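Local coordinates for arginyl-tRNA synthetase, putative (Plasmodium falciparum, PDB 5JLD), which probably joins L-arginine to its cognate tRNA at the expense of ATP, as a cytoplasmic aminoacyl-tRNA synthetase of class I, at residues Thr80-Glu84 and Val95-Tyr101; Ile102-Lys107 and Lys502-Leu507; His518-Phe522 and Tyr541-Leu545; Thr6-Lys12 and Ser118-Ile124; Tyr511-Leu515 and Thr548-Phe552. The contacts are given in a common frame with arbitrary orientation. Where two conformers were deposited one is given. Residues are numbered along the deposited sequence.

Contact 4 comes first along the chain, joining the N-terminal tail to residues 118-124 in the catalytic family region, and closes a loop in which contact 1, within the N-terminal part, is nested. Contact 2 crosses contact 4 in order and ties helix 99-108 directly to residues 502-507 of the helical anticodon-binding domain. Contact 3 is nested inside contact 5; both lie within that domain and pair helix 510-520 with helix 536-556, their centres about 10 Å apart. Helix 99-108 is shared by contacts 1 and 2, whose centres lie about 14 Å apart. Side chains of helix 510-520 touch residues of contacts 1, 2 and 4, so this helix links the N-terminal and C-terminal parts of the protein.

Contact 1 of 5, residues Thr80-Glu84 and Val95-Tyr101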
# COMPACT_ATOMS: atom_id res chain seq x y z
N THR A 80 15.84 31.43 2.04
CA THR A 80 17.24 31.04 2.16
C THR A 80 17.43 29.54 1.94
O THR A 80 18.54 29.10 1.70
CB THR A 80 17.84 31.42 3.53
OG1 THR A 80 17.13 30.75 4.58
CG2 THR A 80 17.76 32.93 3.75
N ILE A 81 16.35 28.77 2.02
CA ILE A 81 16.48 27.32 1.83
C ILE A 81 16.62 26.95 0.36
O ILE A 81 16.97 25.82 0.02
CB ILE A 81 15.29 26.56 2.43
CG1 ILE A 81 14.01 26.86 1.65
CG2 ILE A 81 15.12 26.93 3.90
CD1 ILE A 81 12.87 25.94 2.01
N PHE A 82 16.34 27.91 -0.51
CA PHE A 82 16.58 27.74 -1.94
C PHE A 82 18.00 28.17 -2.27
O PHE A 82 18.34 29.35 -2.12
CB PHE A 82 15.58 28.55 -2.76
CG PHE A 82 14.18 28.07 -2.65
CD1 PHE A 82 13.91 26.75 -2.32
CD2 PHE A 82 13.12 28.94 -2.86
CE1 PHE A 82 12.60 26.29 -2.21
CE2 PHE A 82 11.80 28.49 -2.75
CZ PHE A 82 11.55 27.16 -2.43
N GLU A 83 18.83 27.23 -2.71
CA GLU A 83 20.17 27.58 -3.16
C GLU A 83 20.10 28.27 -4.50
O GLU A 83 20.92 29.13 -4.84
CB GLU A 83 21.05 26.33 -3.26
CG GLU A 83 22.31 26.50 -4.10
CD GLU A 83 22.93 25.17 -4.45
OE1 GLU A 83 23.44 24.49 -3.53
OE2 GLU A 83 22.89 24.79 -5.65
N GLU A 84 19.08 27.90 -5.27
CA GLU A 84 18.89 28.45 -6.60
C GLU A 84 17.41 28.40 -6.97
O GLU A 84 16.69 27.47 -6.60
CB GLU A 84 19.74 27.69 -7.61
CG GLU A 84 19.24 27.74 -9.04
CD GLU A 84 20.09 26.89 -9.97
OE1 GLU A 84 21.26 26.64 -9.61
OE2 GLU A 84 19.58 26.46 -11.03
N VAL A 95 13.77 24.97 -8.56
CA VAL A 95 14.51 25.33 -7.36
C VAL A 95 15.39 24.17 -6.93
O VAL A 95 15.09 22.98 -7.20
CB VAL A 95 13.57 25.70 -6.19
CG1 VAL A 95 12.78 26.95 -6.51
CG2 VAL A 95 12.63 24.52 -5.83
N LYS A 96 16.48 24.55 -6.27
CA LYS A 96 17.39 23.62 -5.61
C LYS A 96 17.42 23.95 -4.14
O LYS A 96 17.54 25.12 -3.76
CB LYS A 96 18.82 23.71 -6.17
CG LYS A 96 19.02 23.15 -7.56
CD LYS A 96 20.50 23.20 -7.95
CE LYS A 96 20.73 22.75 -9.38
NZ LYS A 96 22.13 22.98 -9.84
N LEU A 97 17.32 22.93 -3.30
CA LEU A 97 17.45 23.13 -1.87
C LEU A 97 18.91 23.38 -1.54
O LEU A 97 19.80 22.76 -2.11
CB LEU A 97 16.93 21.91 -1.12
CG LEU A 97 15.48 21.59 -1.47
CD1 LEU A 97 15.08 20.27 -0.89
CD2 LEU A 97 14.60 22.71 -0.92
N SER A 98 19.16 24.30 -0.61
CA SER A 98 20.52 24.57 -0.16
C SER A 98 21.12 23.39 0.60
O SER A 98 20.42 22.54 1.16
CB SER A 98 20.54 25.81 0.73
OG SER A 98 19.90 25.51 1.97
N LYS A 99 22.44 23.36 0.59
CA LYS A 99 23.25 22.41 1.35
C LYS A 99 22.91 22.48 2.85
O LYS A 99 22.80 21.46 3.54
CB LYS A 99 24.74 22.73 1.08
CG LYS A 99 25.75 22.17 2.05
CD LYS A 99 27.16 22.71 1.71
CE LYS A 99 28.22 22.06 2.59
NZ LYS A 99 28.03 22.38 4.03
N ASP A 100 22.70 23.70 3.35
CA ASP A 100 22.43 23.86 4.77
C ASP A 100 21.03 23.40 5.15
O ASP A 100 20.86 22.75 6.19
CB ASP A 100 22.63 25.31 5.21
CG ASP A 100 22.48 25.48 6.71
OD1 ASP A 100 23.40 25.07 7.46
OD2 ASP A 100 21.43 26.00 7.15
N TYR A 101 20.04 23.69 4.32
CA TYR A 101 18.70 23.17 4.60
C TYR A 101 18.71 21.64 4.67
O TYR A 101 18.11 21.05 5.57
CB TYR A 101 17.67 23.61 3.55
CG TYR A 101 16.32 22.93 3.83
CD1 TYR A 101 15.53 23.33 4.90
CD2 TYR A 101 15.87 21.87 3.04
CE1 TYR A 101 14.30 22.68 5.17
CE2 TYR A 101 14.67 21.24 3.29
CZ TYR A 101 13.88 21.64 4.36
OH TYR A 101 12.69 20.98 4.58
O HOH W 1 22.26 22.28 -3.55
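Three backbone hydrogen bonds hold these segments together in the beta hairpin formed by strands 82-86 and 93-97 of the N-terminal domain. Ser98 N donates to Ile81 O (2.7 Å), Glu83 N to Lys96 O (2.7 Å), and Lys96 N to Glu84 O (2.9 Å). The pairing is antiparallel but out of step: Phe82 lies opposite Leu97, whereas Glu83 and Glu84 both face Lys96, a classic beta bulge. Leu97 O is met by water 1, which donates to it at 2.9 Å and to Glu83 OE1 at 2.5 Å. Leu97 N donates to the side-chain ND1 of His44, just ahead of the adjacent strand 45-47.

Where the strand gives way to helix 99-108, Ser98 serves as N-cap, its OG accepting from Tyr101 N at 3.0 Å. The phenol hydroxyl of Tyr101 is hydrogen-bonded to Glu8, while its ring atom CD1 touches Ile81 CG2 at 3.8 Å. Val95 lies over one face of the Phe82 ring in a CH-pi contact, CG1 being 4.0 Å from the ring centroid, and Phe82 also packs on Ile17 of helix 10-25. The salt bridge between Glu84 OE1 and Lys96 NZ is long, at 3.8 Å. The hairpin is therefore held chiefly by its backbone bonds and apolar face, with the outer charges contributing a looser electrostatic link.

Contact 2 of 5, residues Ile102-Lys107 and Lys502-Leu507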
# COMPACT_ATOMS: atom_id res chain seq x y z
N ILE A 102 19.39 21.01 3.71
CA ILE A 102 19.43 19.56 3.67
C ILE A 102 20.16 18.99 4.89
O ILE A 102 19.70 18.03 5.52
CB ILE A 102 20.09 19.06 2.37
CG1 ILE A 102 19.27 19.53 1.16
CG2 ILE A 102 20.18 17.56 2.36
CD1 ILE A 102 19.87 19.13 -0.19
N GLU A 103 21.29 19.61 5.25
CA GLU A 103 22.07 19.16 6.41
C GLU A 103 21.30 19.28 7.72
O GLU A 103 21.24 18.33 8.51
CB GLU A 103 23.38 19.96 6.51
CG GLU A 103 24.42 19.54 5.51
CD GLU A 103 25.59 20.51 5.39
OE1 GLU A 103 25.58 21.57 6.06
OE2 GLU A 103 26.53 20.20 4.64
N THR A 104 20.70 20.44 7.94
CA THR A 104 19.90 20.70 9.14
C THR A 104 18.70 19.74 9.21
O THR A 104 18.35 19.20 10.31
CB THR A 104 19.40 22.17 9.16
OG1 THR A 104 20.52 23.07 9.08
CG2 THR A 104 18.61 22.47 10.43
N SER A 105 18.08 19.51 8.05
CA SER A 105 16.90 18.64 8.02
C SER A 105 17.33 17.22 8.39
O SER A 105 16.71 16.57 9.22
CB SER A 105 16.22 18.68 6.65
OG SER A 105 15.75 19.98 6.32
N LEU A 106 18.45 16.78 7.82
CA LEU A 106 19.00 15.46 8.14
C LEU A 106 19.32 15.32 9.62
O LEU A 106 19.08 14.28 10.22
CB LEU A 106 20.26 15.19 7.30
CG LEU A 106 19.99 14.84 5.83
CD1 LEU A 106 21.28 14.84 5.05
CD2 LEU A 106 19.27 13.50 5.71
N LYS A 107 19.87 16.38 10.21
CA LYS A 107 20.21 16.36 11.63
C LYS A 107 18.96 16.23 12.51
O LYS A 107 19.03 15.66 13.60
CB LYS A 107 20.98 17.62 12.03
CG LYS A 107 22.34 17.79 11.35
CD LYS A 107 23.02 19.06 11.86
CE LYS A 107 24.37 19.28 11.18
NZ LYS A 107 24.92 20.64 11.49
N LYS A 502 25.91 14.40 15.30
CA LYS A 502 25.22 14.83 14.08
C LYS A 502 25.95 15.95 13.34
O LYS A 502 25.83 16.07 12.11
CB LYS A 502 23.79 15.29 14.38
CG LYS A 502 23.30 14.96 15.78
CD LYS A 502 21.89 15.49 16.02
CE LYS A 502 21.47 15.26 17.47
NZ LYS A 502 20.01 15.47 17.70
N ASP A 503 26.69 16.78 14.06
CA ASP A 503 27.29 17.96 13.46
C ASP A 503 28.53 17.63 12.62
O ASP A 503 29.21 18.53 12.12
CB ASP A 503 27.63 19.00 14.53
CG ASP A 503 26.40 19.77 15.01
OD1 ASP A 503 25.47 19.99 14.20
OD2 ASP A 503 26.38 20.16 16.20
N GLU A 504 28.82 16.34 12.46
CA GLU A 504 29.89 15.94 11.54
C GLU A 504 29.39 16.11 10.12
O GLU A 504 30.17 16.27 9.18
CB GLU A 504 30.32 14.49 11.78
CG GLU A 504 31.19 14.30 13.01
CD GLU A 504 32.59 14.82 12.82
OE1 GLU A 504 32.97 15.15 11.68
OE2 GLU A 504 33.33 14.90 13.83
N LEU A 505 28.07 16.10 9.99
CA LEU A 505 27.42 16.01 8.70
C LEU A 505 27.76 17.18 7.79
O LEU A 505 27.45 18.32 8.09
CB LEU A 505 25.90 15.92 8.89
CG LEU A 505 25.10 15.26 7.78
CD1 LEU A 505 25.59 13.84 7.53
CD2 LEU A 505 23.64 15.26 8.16
N SER A 506 28.42 16.87 6.67
CA SER A 506 28.77 17.87 5.68
C SER A 506 28.66 17.30 4.27
O SER A 506 29.42 16.42 3.85
CB SER A 506 30.19 18.41 5.91
OG SER A 506 30.37 18.75 7.27
N LEU A 507 27.70 17.85 3.53
CA LEU A 507 27.40 17.40 2.19
C LEU A 507 28.24 18.21 1.20
O LEU A 507 27.81 19.25 0.69
CB LEU A 507 25.91 17.53 1.93
CG LEU A 507 25.08 16.97 3.11
CD1 LEU A 507 23.60 17.14 2.90
CD2 LEU A 507 25.42 15.50 3.39
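Two charged side chains of helix 99-108 reach across to the loop ahead of helix 510-520. Lys107 extends fully, with chi2 to chi4 all t, and its NZ forms a salt bridge with Asp503 OD1 at 2.8 Å. One turn earlier, Glu103 OE2 accepts from the backbone Leu507 N at 2.9 Å with a nearly straight N-H...O angle of 167°; Lys99, a further turn back, makes a salt bridge with the same oxygen. Lys502 instead directs its amino group to Phe110 O.

Residues 502-504 form a short 3-10 segment within this loop, closed by the hydrogen bond from Leu505 N to Lys502 O (3.1 Å). The loop lies within the DALR anticodon-binding domain, so the contact brings this C-terminal domain against a helix that directly follows the N-terminal beta hairpin.

Apolar contacts accompany the polar ones. Leu505 CD2 meets Leu106 CB at 3.5 Å, and Leu507 CD1 touches both Ile102 CG2 (3.5 Å) and Leu106 CD1 (3.9 Å). Leu507 continues onto Ile513 of helix 510-520 and Leu570 of helix 564-584, while Ile102 and Leu106 pack against Leu520 and Ile519, respectively.

Contact 3 of 5, residues His518-Phe522 and Tyr541-Leu545; sequences HILKF and YMYDL
Helix 510-520 enters the contact with phi/psi of -58/-44 at His518; psi falls to -8° at Leu520 and -13° at Lys521, then returns to -48° at Phe522. Lys521 N bonds to His518 O at 3.0 Å. The partner, 541-545, is regular helix throughout, with Leu545 N bonded to Tyr541 O at 2.7 Å. The pairing is antiparallel in sense: His518 CA lies 6.7 Å from Leu545 CA, and Phe522 CA 7.9 Å from Tyr541 CA.

His518 (chi1 t, chi2 72°) and Tyr541 (chi1 t, chi2 86°) lay their rings together in an offset stack, centroids 4.4 Å apart and planes at 14°. Each also bonds to the other's backbone: Tyr541 OH donates to His518 O at 2.8 Å, and His518 NE2 donates to Tyr541 O at 3.0 Å and 169°. This reciprocal pairing joins helices 510-520 and 536-556 of the helical DALR anticodon-binding domain.

Phe522 (chi1 t, chi2 47°) completes an aromatic cluster, its ring centroid 5.3 Å from that of Tyr541 with planes at 34°; the closest atoms are Phe522 CD1 and Tyr541 CE2, 3.4 Å apart. Asp544 CB approaches His518 CE1 at 3.4 Å. Ile519 CG1 sits 4.3 Å from Leu545 CD1, and Ile519 also packs on Leu106 of helix 99-108.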
# COMPACT_ATOMS: atom_id res chain seq x y z
N HIS A 518 17.28 12.91 -1.63
CA HIS A 518 16.42 11.78 -1.80
C HIS A 518 15.87 11.30 -0.45
O HIS A 518 14.68 11.04 -0.31
CB HIS A 518 17.13 10.64 -2.51
CG HIS A 518 16.18 9.61 -3.04
ND1 HIS A 518 15.36 9.86 -4.13
CD2 HIS A 518 15.87 8.36 -2.62
CE1 HIS A 518 14.62 8.79 -4.37
NE2 HIS A 518 14.90 7.87 -3.46
N ILE A 519 16.74 11.25 0.56
CA ILE A 519 16.30 10.90 1.90
C ILE A 519 15.19 11.84 2.38
O ILE A 519 14.19 11.39 2.92
CB ILE A 519 17.47 10.94 2.88
CG1 ILE A 519 18.44 9.81 2.56
CG2 ILE A 519 16.97 10.86 4.31
CD1 ILE A 519 19.80 9.96 3.26
N LEU A 520 15.34 13.14 2.14
CA LEU A 520 14.34 14.08 2.64
C LEU A 520 13.05 14.09 1.79
O LEU A 520 12.07 14.74 2.17
CB LEU A 520 14.92 15.50 2.71
CG LEU A 520 16.06 15.66 3.72
CD1 LEU A 520 16.76 17.00 3.51
CD2 LEU A 520 15.54 15.50 5.17
N LYS A 521 13.05 13.39 0.66
CA LYS A 521 11.83 13.26 -0.15
C LYS A 521 10.81 12.26 0.43
O LYS A 521 9.67 12.22 -0.02
CB LYS A 521 12.17 12.84 -1.58
CG LYS A 521 12.87 13.91 -2.43
CD LYS A 521 12.98 13.42 -3.87
CE LYS A 521 13.64 14.45 -4.77
NZ LYS A 521 13.73 13.91 -6.15
N PHE A 522 11.25 11.45 1.39
CA PHE A 522 10.46 10.35 1.93
C PHE A 522 9.00 10.76 2.26
O PHE A 522 8.08 10.10 1.81
CB PHE A 522 11.18 9.77 3.17
CG PHE A 522 10.68 8.41 3.61
CD1 PHE A 522 10.48 7.40 2.69
CD2 PHE A 522 10.43 8.15 4.95
CE1 PHE A 522 10.04 6.14 3.10
CE2 PHE A 522 10.00 6.90 5.37
CZ PHE A 522 9.79 5.89 4.44
N TYR A 541 10.89 4.46 -4.95
CA TYR A 541 11.63 5.35 -4.08
C TYR A 541 12.78 4.57 -3.51
O TYR A 541 13.95 5.04 -3.49
CB TYR A 541 10.73 5.90 -2.97
CG TYR A 541 11.49 6.67 -1.92
CD1 TYR A 541 11.77 8.02 -2.09
CD2 TYR A 541 11.95 6.04 -0.76
CE1 TYR A 541 12.46 8.73 -1.13
CE2 TYR A 541 12.65 6.75 0.20
CZ TYR A 541 12.90 8.10 0.00
OH TYR A 541 13.60 8.83 0.95
N MET A 542 12.46 3.34 -3.13
CA MET A 542 13.40 2.54 -2.39
C MET A 542 14.52 2.19 -3.32
O MET A 542 15.69 2.30 -2.96
CB MET A 542 12.73 1.28 -1.82
CG MET A 542 13.67 0.49 -0.93
SD MET A 542 12.93 -1.00 -0.25
CE MET A 542 12.49 -1.86 -1.76
N TYR A 543 14.14 1.79 -4.53
CA TYR A 543 15.12 1.45 -5.55
C TYR A 543 16.01 2.66 -5.75
O TYR A 543 17.25 2.55 -5.77
CB TYR A 543 14.43 1.03 -6.86
CG TYR A 543 15.40 0.59 -7.94
CD1 TYR A 543 15.96 -0.69 -7.91
CD2 TYR A 543 15.75 1.44 -8.98
CE1 TYR A 543 16.84 -1.10 -8.88
CE2 TYR A 543 16.65 1.03 -9.97
CZ TYR A 543 17.19 -0.24 -9.91
OH TYR A 543 18.07 -0.67 -10.88
N ASP A 544 15.40 3.84 -5.84
CA ASP A 544 16.22 4.99 -6.20
C ASP A 544 17.15 5.22 -5.04
O ASP A 544 18.34 5.52 -5.25
CB ASP A 544 15.36 6.21 -6.53
CG ASP A 544 14.54 6.00 -7.80
OD1 ASP A 544 14.83 5.03 -8.56
OD2 ASP A 544 13.60 6.78 -8.05
N LEU A 545 16.67 4.95 -3.81
CA LEU A 545 17.51 5.19 -2.65
C LEU A 545 18.79 4.38 -2.81
O LEU A 545 19.91 4.89 -2.63
CB LEU A 545 16.79 4.83 -1.37
CG LEU A 545 17.65 4.91 -0.10
CD1 LEU A 545 18.21 6.31 0.08
CD2 LEU A 545 16.81 4.49 1.11

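Contact 4 of 5, residues Thr6-Lys12 and Ser118-Ile124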
# COMPACT_ATOMS: atom_id res chain seq x y z
N THR A 6 9.62 15.29 13.84
CA THR A 6 9.19 14.60 12.64
C THR A 6 9.55 15.34 11.36
O THR A 6 9.56 16.57 11.32
CB THR A 6 7.67 14.37 12.68
OG1 THR A 6 7.00 15.63 12.76
CG2 THR A 6 7.31 13.53 13.88
N MET A 7 9.84 14.56 10.32
CA MET A 7 10.24 15.06 9.01
C MET A 7 9.22 16.03 8.43
O MET A 7 8.01 15.84 8.54
CB MET A 7 10.44 13.91 8.02
CG MET A 7 11.47 12.86 8.44
SD MET A 7 11.77 11.64 7.13
CE MET A 7 12.69 12.61 5.92
N GLU A 8 9.74 17.08 7.80
CA GLU A 8 8.94 18.05 7.09
C GLU A 8 8.51 17.46 5.75
O GLU A 8 9.28 16.72 5.11
CB GLU A 8 9.76 19.33 6.88
CG GLU A 8 8.96 20.61 6.82
CD GLU A 8 9.84 21.86 6.79
OE1 GLU A 8 11.09 21.75 6.65
OE2 GLU A 8 9.27 22.96 6.93
N CYS A 9 7.31 17.79 5.30
CA CYS A 9 6.91 17.39 3.97
C CYS A 9 7.31 18.48 2.97
O CYS A 9 6.65 19.51 2.86
CB CYS A 9 5.40 17.11 3.86
SG CYS A 9 4.87 16.67 2.16
N ILE A 10 8.39 18.24 2.24
CA ILE A 10 8.99 19.29 1.41
C ILE A 10 8.11 19.74 0.24
O ILE A 10 7.99 20.94 -0.03
CB ILE A 10 10.37 18.85 0.89
CG1 ILE A 10 11.35 18.70 2.06
CG2 ILE A 10 10.90 19.83 -0.15
CD1 ILE A 10 12.73 18.21 1.66
N THR A 11 7.48 18.80 -0.46
CA THR A 11 6.57 19.17 -1.55
C THR A 11 5.51 20.18 -1.09
O THR A 11 5.18 21.11 -1.82
CB THR A 11 5.87 17.93 -2.18
OG1 THR A 11 6.84 17.14 -2.88
CG2 THR A 11 4.80 18.35 -3.16
N LYS A 12 4.99 20.00 0.14
CA LYS A 12 3.92 20.87 0.66
C LYS A 12 4.48 22.20 1.10
O LYS A 12 3.84 23.24 0.94
CB LYS A 12 3.19 20.22 1.85
CG LYS A 12 2.03 19.31 1.49
CD LYS A 12 1.26 18.88 2.77
CE LYS A 12 0.26 19.94 3.21
NZ LYS A 12 -0.99 19.85 2.42
N SER A 118 10.43 9.47 11.47
CA SER A 118 9.04 9.59 11.90
C SER A 118 8.31 10.62 11.05
O SER A 118 8.92 11.60 10.59
CB SER A 118 8.95 9.99 13.37
OG SER A 118 9.97 9.35 14.11
N ILE A 119 7.02 10.42 10.86
CA ILE A 119 6.23 11.30 10.02
C ILE A 119 4.87 11.52 10.65
O ILE A 119 4.09 10.58 10.82
CB ILE A 119 6.03 10.73 8.59
CG1 ILE A 119 7.34 10.73 7.81
CG2 ILE A 119 4.96 11.52 7.81
CD1 ILE A 119 7.18 10.05 6.42
N ASN A 120 4.58 12.76 11.01
CA ASN A 120 3.27 13.09 11.51
C ASN A 120 2.28 13.23 10.37
O ASN A 120 2.46 14.08 9.49
CB ASN A 120 3.29 14.37 12.33
CG ASN A 120 2.04 14.53 13.16
OD1 ASN A 120 0.94 14.68 12.61
ND2 ASN A 120 2.19 14.45 14.48
N ILE A 121 1.22 12.44 10.39
CA ILE A 121 0.25 12.48 9.29
C ILE A 121 -0.39 13.86 9.07
O ILE A 121 -0.77 14.20 7.94
CB ILE A 121 -0.85 11.42 9.50
CG1 ILE A 121 -1.68 11.22 8.22
CG2 ILE A 121 -1.74 11.77 10.72
CD1 ILE A 121 -2.54 9.94 8.22
N ASN A 122 -0.50 14.66 10.13
CA ASN A 122 -1.01 16.03 10.03
C ASN A 122 -0.23 16.85 8.97
O ASN A 122 -0.79 17.73 8.30
CB ASN A 122 -0.95 16.72 11.40
CG ASN A 122 -1.98 16.16 12.40
OD1 ASN A 122 -3.03 15.65 12.01
ND2 ASN A 122 -1.67 16.26 13.70
N ASP A 123 1.05 16.53 8.81
CA ASP A 123 1.90 17.27 7.89
C ASP A 123 1.83 16.76 6.46
O ASP A 123 2.42 17.37 5.57
CB ASP A 123 3.36 17.22 8.37
CG ASP A 123 3.55 17.87 9.70
OD1 ASP A 123 2.91 18.91 9.96
OD2 ASP A 123 4.34 17.33 10.51
N ILE A 124 1.13 15.65 6.22
CA ILE A 124 1.08 15.17 4.83
C ILE A 124 -0.35 15.11 4.29
O ILE A 124 -0.63 14.43 3.31
CB ILE A 124 1.73 13.79 4.66
CG1 ILE A 124 1.13 12.78 5.64
CG2 ILE A 124 3.24 13.89 4.85
CD1 ILE A 124 1.55 11.36 5.32
O HOH W 2 5.75 15.05 10.21
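This junction joins the N-terminal tail and the start of helix 10-25 to the segment between strands 114-115 and 133-137, within the catalytic family region of this class I synthetase. Within 118-124 the chain forms an Asx turn, Asn120 OD1 accepting from Asn122 N at 2.9 Å, and a 3-10 turn at 121-123. On the other side Cys9 occupies the N-cap position of helix 10-25.

A single direct hydrogen bond links the segments, from Met7 N to Ser118 O at 3.1 Å. Around it Thr6 CG2 approaches Ser118 CB at 3.9 Å, and Met7 CB comes to 4.4 Å from Ile119 CG1. Met7 and Ile119 both continue onto helix 522-532, at Pro523 and Phe526 respectively, so the anticodon-binding domain backs the junction.

Farther along, Cys9 CB packs on Ile124 CG2 at 4.0 Å, and Lys12 CD, a methylene of the side chain, lies 3.4 Å from the carbonyl Asp123 O. Between these places water 2 bridges the segments with four hydrogen bonds: it accepts from Thr6 OG1 (2.9 Å) and Asn120 N (2.7 Å), and donates to Met7 O (2.9 Å) and Asp123 OD2 (2.7 Å).

Contact 5 of 5, residues Tyr511-Leu515 and Thr548-Phe552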
# COMPACT_ATOMS: atom_id res chain seq x y z
N TYR A 511 27.00 14.32 -4.84
CA TYR A 511 26.43 13.01 -4.57
C TYR A 511 25.87 12.92 -3.16
O TYR A 511 24.86 12.24 -2.92
CB TYR A 511 27.48 11.92 -4.80
CG TYR A 511 28.04 11.93 -6.21
CD1 TYR A 511 27.25 11.55 -7.29
CD2 TYR A 511 29.34 12.35 -6.45
CE1 TYR A 511 27.76 11.58 -8.58
CE2 TYR A 511 29.85 12.39 -7.74
CZ TYR A 511 29.06 12.00 -8.80
OH TYR A 511 29.57 12.03 -10.07
N GLU A 512 26.52 13.61 -2.24
CA GLU A 512 26.07 13.68 -0.85
C GLU A 512 24.84 14.57 -0.75
O GLU A 512 23.90 14.25 -0.03
CB GLU A 512 27.19 14.20 0.05
CG GLU A 512 28.21 13.13 0.42
CD GLU A 512 29.59 13.71 0.61
OE1 GLU A 512 30.05 13.81 1.76
OE2 GLU A 512 30.22 14.06 -0.41
N ILE A 513 24.87 15.67 -1.49
CA ILE A 513 23.70 16.52 -1.68
C ILE A 513 22.53 15.70 -2.20
O ILE A 513 21.44 15.73 -1.64
CB ILE A 513 23.97 17.69 -2.66
CG1 ILE A 513 24.91 18.72 -2.04
CG2 ILE A 513 22.67 18.38 -3.04
CD1 ILE A 513 24.33 19.39 -0.80
N ASN A 514 22.77 14.96 -3.28
CA ASN A 514 21.70 14.18 -3.92
C ASN A 514 21.12 13.07 -3.02
O ASN A 514 19.88 12.85 -2.99
CB ASN A 514 22.22 13.56 -5.22
CG ASN A 514 22.25 14.55 -6.37
OD1 ASN A 514 21.92 15.72 -6.19
ND2 ASN A 514 22.65 14.08 -7.55
N LEU A 515 22.00 12.39 -2.30
CA LEU A 515 21.57 11.39 -1.33
C LEU A 515 20.72 12.04 -0.24
O LEU A 515 19.63 11.56 0.08
CB LEU A 515 22.79 10.67 -0.73
CG LEU A 515 22.45 9.62 0.33
CD1 LEU A 515 21.41 8.65 -0.23
CD2 LEU A 515 23.67 8.86 0.78
N THR A 548 21.06 5.84 -5.81
CA THR A 548 21.62 7.10 -5.35
C THR A 548 22.74 6.77 -4.37
O THR A 548 23.86 7.31 -4.50
CB THR A 548 20.57 7.99 -4.70
OG1 THR A 548 19.54 8.26 -5.66
CG2 THR A 548 21.19 9.31 -4.25
N PHE A 549 22.47 5.83 -3.46
CA PHE A 549 23.46 5.52 -2.44
C PHE A 549 24.71 5.00 -3.12
O PHE A 549 25.84 5.43 -2.82
CB PHE A 549 22.97 4.48 -1.41
CG PHE A 549 24.04 4.06 -0.45
CD1 PHE A 549 24.29 4.80 0.70
CD2 PHE A 549 24.86 2.96 -0.73
CE1 PHE A 549 25.32 4.44 1.58
CE2 PHE A 549 25.88 2.60 0.14
CZ PHE A 549 26.11 3.34 1.29
N THR A 550 24.52 4.10 -4.07
CA THR A 550 25.64 3.52 -4.77
C THR A 550 26.48 4.62 -5.40
O THR A 550 27.71 4.60 -5.32
CB THR A 550 25.18 2.52 -5.86
OG1 THR A 550 24.52 1.42 -5.23
CG2 THR A 550 26.38 2.01 -6.67
N ALA A 551 25.80 5.61 -5.99
CA ALA A 551 26.51 6.68 -6.68
C ALA A 551 27.34 7.46 -5.68
O ALA A 551 28.46 7.89 -5.98
CB ALA A 551 25.53 7.59 -7.41
N PHE A 552 26.78 7.65 -4.49
CA PHE A 552 27.52 8.22 -3.38
C PHE A 552 28.78 7.39 -3.17
O PHE A 552 29.90 7.91 -3.35
CB PHE A 552 26.62 8.27 -2.14
CG PHE A 552 27.34 8.44 -0.84
CD1 PHE A 552 28.16 9.54 -0.60
CD2 PHE A 552 27.15 7.51 0.18
CE1 PHE A 552 28.79 9.70 0.62
CE2 PHE A 552 27.78 7.66 1.40
CZ PHE A 552 28.60 8.76 1.62
O HOH W 3 24.44 10.18 -5.09
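Leu515 and Phe552 have the greatest areas buried here, followed by Tyr511, and they lie between two nearly antiparallel helical segments. The axes approach to 8.9 Å with an angle of 158° between their directions; Tyr511 lies opposite Phe552 (CA-CA 5.1 Å) and Leu515 opposite Thr548 (CA-CA 5.9 Å).

The chi1 t, chi2 p rotamer of Leu515 brings its CD2 to Phe552 CD2 at 3.8 Å and Phe549 CD1 at 4.1 Å, and its CD1 to Thr548 CG2 at 4.1 Å; Leu515 CA lies 3.6 Å from the same Thr548 CG2. Phe552 CE1 comes within 3.5 Å of Glu512 CG, the aliphatic part of that side chain, about one turn before Leu515 on helix 510-520. Tyr511 sits at the margin: its CB is 4.0 Å from Phe552 CA, its CD1 is 4.3 Å from Ala551 CB, and Ala551 O lies over one face of its ring.

No direct hydrogen bond connects the segments. Water 3 does so instead, donating to Tyr511 O and Thr548 O, each at 3.0 Å, while Thr548 OG1 bonds back to Asp544 O in its own helix. Within the DALR anticodon-binding domain this helix pair is joined by helix 564-584, where Leu570 touches Glu512 and Leu515, and Thr574 touches Leu515 and Phe549; Ile513 meets Lys99 and Ile102 of helix 99-108.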